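Local structure of hypothetical Membrane Spanning Protein (Bacillus cereus, 2FB5) at residues 169-174 with 180-185; 189-194 with 200-205. The protein probably condenses two ATP molecules into the messenger cyclic di-AMP as a diadenylate cyclase and is required for efficient spore formation. All blocks are in the same frame, centred on the assembly; numbering follows the deposited sequence.

Contact 1 of 2, residues 169-174 with 180-185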
loop_
_atom_site.group_PDB
_atom_site.type_symbol
_atom_site.label_atom_id
_atom_site.label_comp_id
_atom_site.label_asym_id
_atom_site.label_seq_id
_atom_site.Cartn_x
_atom_site.Cartn_y
_atom_site.Cartn_z
ATOM N N ARG A 169 14.004 20.663 22.401
ATOM C CA ARG A 169 14.830 21.142 21.289
ATOM C C ARG A 169 15.664 20.037 20.639
ATOM O O ARG A 169 15.957 20.111 19.450
ATOM C CB ARG A 169 15.749 22.273 21.751
ATOM C CG ARG A 169 15.026 23.542 22.172
ATOM C CD ARG A 169 16.045 24.573 22.683
ATOM N NE ARG A 169 17.006 24.935 21.630
ATOM C CZ ARG A 169 18.258 25.350 21.844
ATOM N NH1 ARG A 169 18.733 25.467 23.084
ATOM N NH2 ARG A 169 19.042 25.642 20.813
ATOM N N ALA A 170 16.057 19.030 21.420
ATOM C CA ALA A 170 16.832 17.894 20.899
ATOM C C ALA A 170 15.950 16.983 20.047
ATOM O O ALA A 170 16.385 16.464 19.013
ATOM C CB ALA A 170 17.457 17.104 22.044
ATOM N N ALA A 171 14.714 16.788 20.502
ATOM C CA ALA A 171 13.728 16.028 19.766
ATOM C C ALA A 171 13.451 16.688 18.419
ATOM O O ALA A 171 13.512 16.040 17.373
ATOM C CB ALA A 171 12.445 15.913 20.574
ATOM N N ILE A 172 13.142 17.982 18.458
ATOM C CA ILE A 172 12.876 18.730 17.240
ATOM C C ILE A 172 14.107 18.668 16.354
ATOM O O ILE A 172 13.995 18.398 15.157
ATOM C CB ILE A 172 12.457 20.197 17.533
ATOM C CG1 ILE A 172 11.140 20.210 18.320
ATOM C CG2 ILE A 172 12.288 20.982 16.236
ATOM C CD1 ILE A 172 10.768 21.582 18.882
ATOM N N GLY A 173 15.275 18.864 16.961
ATOM C CA GLY A 173 16.546 18.925 16.231
ATOM C C GLY A 173 16.863 17.648 15.475
ATOM O O GLY A 173 17.271 17.692 14.316
ATOM N N LEU A 174 16.661 16.496 16.122
ATOM C CA LEU A 174 16.891 15.224 15.450
ATOM C C LEU A 174 15.842 14.981 14.357
ATOM O O LEU A 174 16.159 14.451 13.277
ATOM C CB LEU A 174 16.913 14.040 16.448
ATOM C CG LEU A 174 17.289 12.716 15.768
ATOM C CD1 LEU A 174 18.706 12.767 15.142
ATOM C CD2 LEU A 174 17.123 11.493 16.699
ATOM N N ALA A 180 13.289 10.000 12.003
ATOM C CA ALA A 180 13.022 9.434 13.343
ATOM C C ALA A 180 11.826 10.110 14.016
ATOM O O ALA A 180 11.566 11.286 13.789
ATOM C CB ALA A 180 14.254 9.542 14.240
ATOM N N LEU A 181 11.089 9.355 14.834
ATOM C CA LEU A 181 10.057 9.952 15.663
ATOM C C LEU A 181 10.615 10.031 17.079
ATOM O O LEU A 181 11.122 9.039 17.589
ATOM C CB LEU A 181 8.772 9.105 15.624
ATOM C CG LEU A 181 7.576 9.688 16.379
ATOM C CD1 LEU A 181 6.297 9.325 15.660
ATOM C CD2 LEU A 181 7.529 9.208 17.856
ATOM N N ILE A 182 10.538 11.191 17.717
ATOM C CA ILE A 182 11.145 11.348 19.054
ATOM C C ILE A 182 10.104 11.751 20.099
ATOM O O ILE A 182 9.546 12.840 20.039
ATOM C CB ILE A 182 12.361 12.337 19.063
ATOM C CG1 ILE A 182 13.389 11.961 17.986
ATOM C CG2 ILE A 182 13.072 12.337 20.424
ATOM C CD1 ILE A 182 13.225 12.737 16.659
ATOM N N LEU A 183 9.873 10.862 21.061
ATOM C CA LEU A 183 8.931 11.099 22.144
ATOM C C LEU A 183 9.603 11.891 23.250
ATOM O O LEU A 183 10.777 11.665 23.559
ATOM C CB LEU A 183 8.423 9.754 22.704
ATOM C CG LEU A 183 7.554 8.991 21.695
ATOM C CD1 LEU A 183 7.746 7.486 21.815
ATOM C CD2 LEU A 183 6.068 9.347 21.867
ATOM N N VAL A 184 8.854 12.820 23.848
ATOM C CA VAL A 184 9.346 13.624 24.967
ATOM C C VAL A 184 8.321 13.599 26.103
ATOM O O VAL A 184 7.119 13.656 25.848
ATOM C CB VAL A 184 9.594 15.106 24.555
ATOM C CG1 VAL A 184 10.252 15.879 25.677
ATOM C CG2 VAL A 184 10.470 15.193 23.318
ATOM N N VAL A 185 8.805 13.474 27.341
ATOM C CA VAL A 185 8.013 13.755 28.546
ATOM C C VAL A 185 8.690 14.945 29.210
ATOM O O VAL A 185 9.901 14.939 29.435
ATOM C CB VAL A 185 7.940 12.560 29.549
ATOM C CG1 VAL A 185 7.031 12.896 30.748
ATOM C CG2 VAL A 185 7.443 11.297 28.866
#
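Ala171 of helix 166-175 rests against Ile182 and Val184 of strand 181-185, in the alpha/beta packing of a helix on the sheet of the DisA-type nucleotide-binding domain. Helix and strand follow one another in the chain; the axes of segment 169-174 and strand 181-185 come within 8.1 Å and run almost exactly antiparallel, at 173°. This approach is consistent with the small alanine at the point of contact, whose single methyl group lets the helix settle between two beta-branched residues. Ala171 CB lies 3.5 Å from Val184 CG2, tighter than usual carbon contact, and 3.6 Å from Ile182 CG2. With CG1 of Val184 turned anti to its backbone N (chi1 -173°), CG2 is the branch that meets the alanine. Isoleucine suits the middle of the strand because both its branches find partners: CG2 takes the methyl of Ala171, while CD1 lies by both Ala171 O and Leu174 CB, its side chain crossing the leucine at about a right angle.

The packing slackens toward the turn that links the two elements. There Leu174 CD2 approaches Ala180 CB no closer than 4.3 Å. All five touching residues are buried, so the contrast is one of tightness within a dry contact; Leu95 and Val97 of strand 94-98 continue the apolar layer. No hydrogen bond crosses the interface; even the polar Ala171 O faces a methyl group, with Ile182 CD1 3.4 Å away.

Contact 2 of 2, residues 189-194 with 200-205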
loop_
_atom_site.group_PDB
_atom_site.type_symbol
_atom_site.label_atom_id
_atom_site.label_comp_id
_atom_site.label_asym_id
_atom_site.label_seq_id
_atom_site.Cartn_x
_atom_site.Cartn_y
_atom_site.Cartn_z
ATOM N N THR A 189 6.046 19.560 33.579
ATOM C CA THR A 189 4.591 19.430 33.571
ATOM C C THR A 189 4.090 18.005 33.364
ATOM O O THR A 189 2.913 17.729 33.582
ATOM C CB THR A 189 3.980 20.266 32.437
ATOM O OG1 THR A 189 4.386 19.713 31.178
ATOM C CG2 THR A 189 4.418 21.732 32.519
ATOM N N GLY A 190 4.963 17.110 32.908
ATOM C CA GLY A 190 4.529 15.762 32.516
ATOM C C GLY A 190 3.855 15.689 31.150
ATOM O O GLY A 190 3.446 14.609 30.713
ATOM N N ARG A 191 3.737 16.825 30.467
ATOM C CA ARG A 191 3.191 16.839 29.111
ATOM C C ARG A 191 4.024 15.931 28.207
ATOM O O ARG A 191 5.254 15.984 28.225
ATOM C CB ARG A 191 3.174 18.255 28.525
ATOM C CG ARG A 191 2.907 18.290 27.013
ATOM C CD ARG A 191 2.759 19.709 26.485
ATOM N NE ARG A 191 1.455 20.261 26.847
ATOM C CZ ARG A 191 1.065 21.516 26.625
ATOM N NH1 ARG A 191 1.880 22.395 26.045
ATOM N NH2 ARG A 191 -0.152 21.895 26.997
ATOM N N THR A 192 3.340 15.122 27.409
ATOM C CA THR A 192 4.010 14.231 26.476
ATOM C C THR A 192 3.801 14.709 25.048
ATOM O O THR A 192 2.687 15.092 24.676
ATOM C CB THR A 192 3.511 12.796 26.631
ATOM O OG1 THR A 192 2.115 12.754 26.332
ATOM C CG2 THR A 192 3.717 12.341 28.042
ATOM N N SER A 193 4.892 14.703 24.279
ATOM C CA SER A 193 4.941 15.153 22.890
ATOM C C SER A 193 5.694 14.137 22.026
ATOM O O SER A 193 6.394 13.268 22.554
ATOM C CB SER A 193 5.720 16.470 22.812
ATOM O OG SER A 193 5.123 17.478 23.595
ATOM N N PHE A 194 5.557 14.241 20.708
ATOM C CA PHE A 194 6.590 13.690 19.823
ATOM C C PHE A 194 6.976 14.693 18.761
ATOM O O PHE A 194 6.150 15.518 18.358
ATOM C CB PHE A 194 6.216 12.336 19.202
ATOM C CG PHE A 194 5.079 12.392 18.210
ATOM C CD1 PHE A 194 5.298 12.779 16.897
ATOM C CD2 PHE A 194 3.799 12.006 18.588
ATOM C CE1 PHE A 194 4.259 12.815 15.974
ATOM C CE2 PHE A 194 2.750 12.030 17.665
ATOM C CZ PHE A 194 2.984 12.444 16.359
ATOM N N LEU A 200 6.754 19.649 16.540
ATOM C CA LEU A 200 6.431 19.039 17.826
ATOM C C LEU A 200 4.920 18.937 18.015
ATOM O O LEU A 200 4.212 19.947 17.887
ATOM C CB LEU A 200 7.058 19.871 18.956
ATOM C CG LEU A 200 7.024 19.326 20.384
ATOM C CD1 LEU A 200 7.980 18.146 20.535
ATOM C CD2 LEU A 200 7.406 20.444 21.354
ATOM N N TYR A 201 4.433 17.728 18.319
ATOM C CA TYR A 201 2.999 17.476 18.513
ATOM C C TYR A 201 2.711 17.009 19.927
ATOM O O TYR A 201 3.355 16.082 20.411
ATOM C CB TYR A 201 2.488 16.379 17.565
ATOM C CG TYR A 201 2.684 16.666 16.098
ATOM C CD1 TYR A 201 1.727 17.386 15.374
ATOM C CD2 TYR A 201 3.827 16.226 15.432
ATOM C CE1 TYR A 201 1.903 17.650 14.018
ATOM C CE2 TYR A 201 4.010 16.475 14.084
ATOM C CZ TYR A 201 3.046 17.189 13.378
ATOM O OH TYR A 201 3.245 17.449 12.043
ATOM N N THR A 202 1.728 17.631 20.572
ATOM C CA THR A 202 1.287 17.204 21.890
ATOM C C THR A 202 0.482 15.931 21.740
ATOM O O THR A 202 -0.334 15.812 20.828
ATOM C CB THR A 202 0.451 18.308 22.590
ATOM O OG1 THR A 202 1.230 19.507 22.652
ATOM C CG2 THR A 202 0.076 17.906 24.011
ATOM N N ILE A 203 0.740 14.965 22.609
ATOM C CA ILE A 203 -0.060 13.753 22.657
ATOM C C ILE A 203 -0.613 13.554 24.060
ATOM O O ILE A 203 -0.009 13.982 25.044
ATOM C CB ILE A 203 0.735 12.481 22.218
ATOM C CG1 ILE A 203 2.099 12.387 22.922
ATOM C CG2 ILE A 203 0.902 12.457 20.708
ATOM C CD1 ILE A 203 2.898 11.107 22.625
ATOM N N SER A 204 -1.769 12.912 24.144
ATOM C CA SER A 204 -2.335 12.532 25.432
ATOM C C SER A 204 -2.650 11.044 25.406
ATOM O O SER A 204 -3.463 10.597 24.602
ATOM C CB SER A 204 -3.601 13.357 25.725
ATOM O OG SER A 204 -4.387 12.781 26.764
ATOM N N LEU A 205 -1.989 10.275 26.268
ATOM C CA LEU A 205 -2.298 8.842 26.413
ATOM C C LEU A 205 -2.231 8.315 27.854
ATOM O O LEU A 205 -2.510 9.045 28.816
ATOM C CB LEU A 205 -1.432 7.992 25.477
ATOM C CG LEU A 205 -0.055 8.474 25.032
ATOM C CD1 LEU A 205 1.008 7.915 25.944
ATOM C CD2 LEU A 205 0.169 8.020 23.600
HETATM O O HOH W 1 0.358 15.536 27.209
HETATM O O HOH W 2 0.763 10.944 27.304
HETATM O O HOH W 3 3.889 19.750 22.557
#
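Strands 192-194 and 200-203 pair as the arms of an antiparallel beta hairpin, their short axes 4.5 Å apart at closest and at 142°, a marked twist. Phe194 and Tyr201 form a hydrogen-bonded pair: Tyr201 N gives a nearly straight bond of 2.8 Å to Phe194 O, and Phe194 N returns one to Tyr201 O. Ser193 and Thr202 make the adjoining non-hydrogen-bonded pair, and Ile203 N bonds to Thr192 O.

On the sheet face that carries Phe194, CG sits between the backbone N and the carbonyl carbon (chi1 68°), which puts the ring beneath Tyr201 CB, a CH-pi contact 4.3 Å from the Phe194 centroid, and beside Ile203 CG2, 3.6 Å from Phe194 CE2. The two rings meet obliquely, planes at 40°; Tyr201 itself stays exposed. The phenylalanine ring and isoleucine branch suit burial against Ile66 and Ala62 of helix 47-70.

On the other face, Ser193 and Thr202 place hydroxyls that share water 3, with Leu200 CD1 against Ser193 CB alongside. Water 1 accepts from Thr192 N and donates to Ile203 O. The chemistry implies an apolar Phe194-Ile203 patch against the helix, with water-linked polar atoms at Thr192 on that same face and between Ser193 and Thr202 on the other.

Contact 1 precedes contact 2 along the chain, and their centres are about 11 Å apart. They share the mixed sheet of the nucleotide-binding domain, where strand 181-185 is next to strand 192-196 and strand 199-203 is outermost within this chain. A probable hydrogen bond from Val184 N to Ser193 O (2.8 Å) ties them directly, and Leu181 and Leu183 carry the packing across to Phe194 and Ile203. Both contacts touch helix 166-175, contact 2 through Leu200. The Phe194 and Ile203 side of contact 2 meets helix 47-70 of the N-terminal family region, so the hairpin is where the cyclase sheet joins it; helix 77-90 touches Thr192 and Leu205.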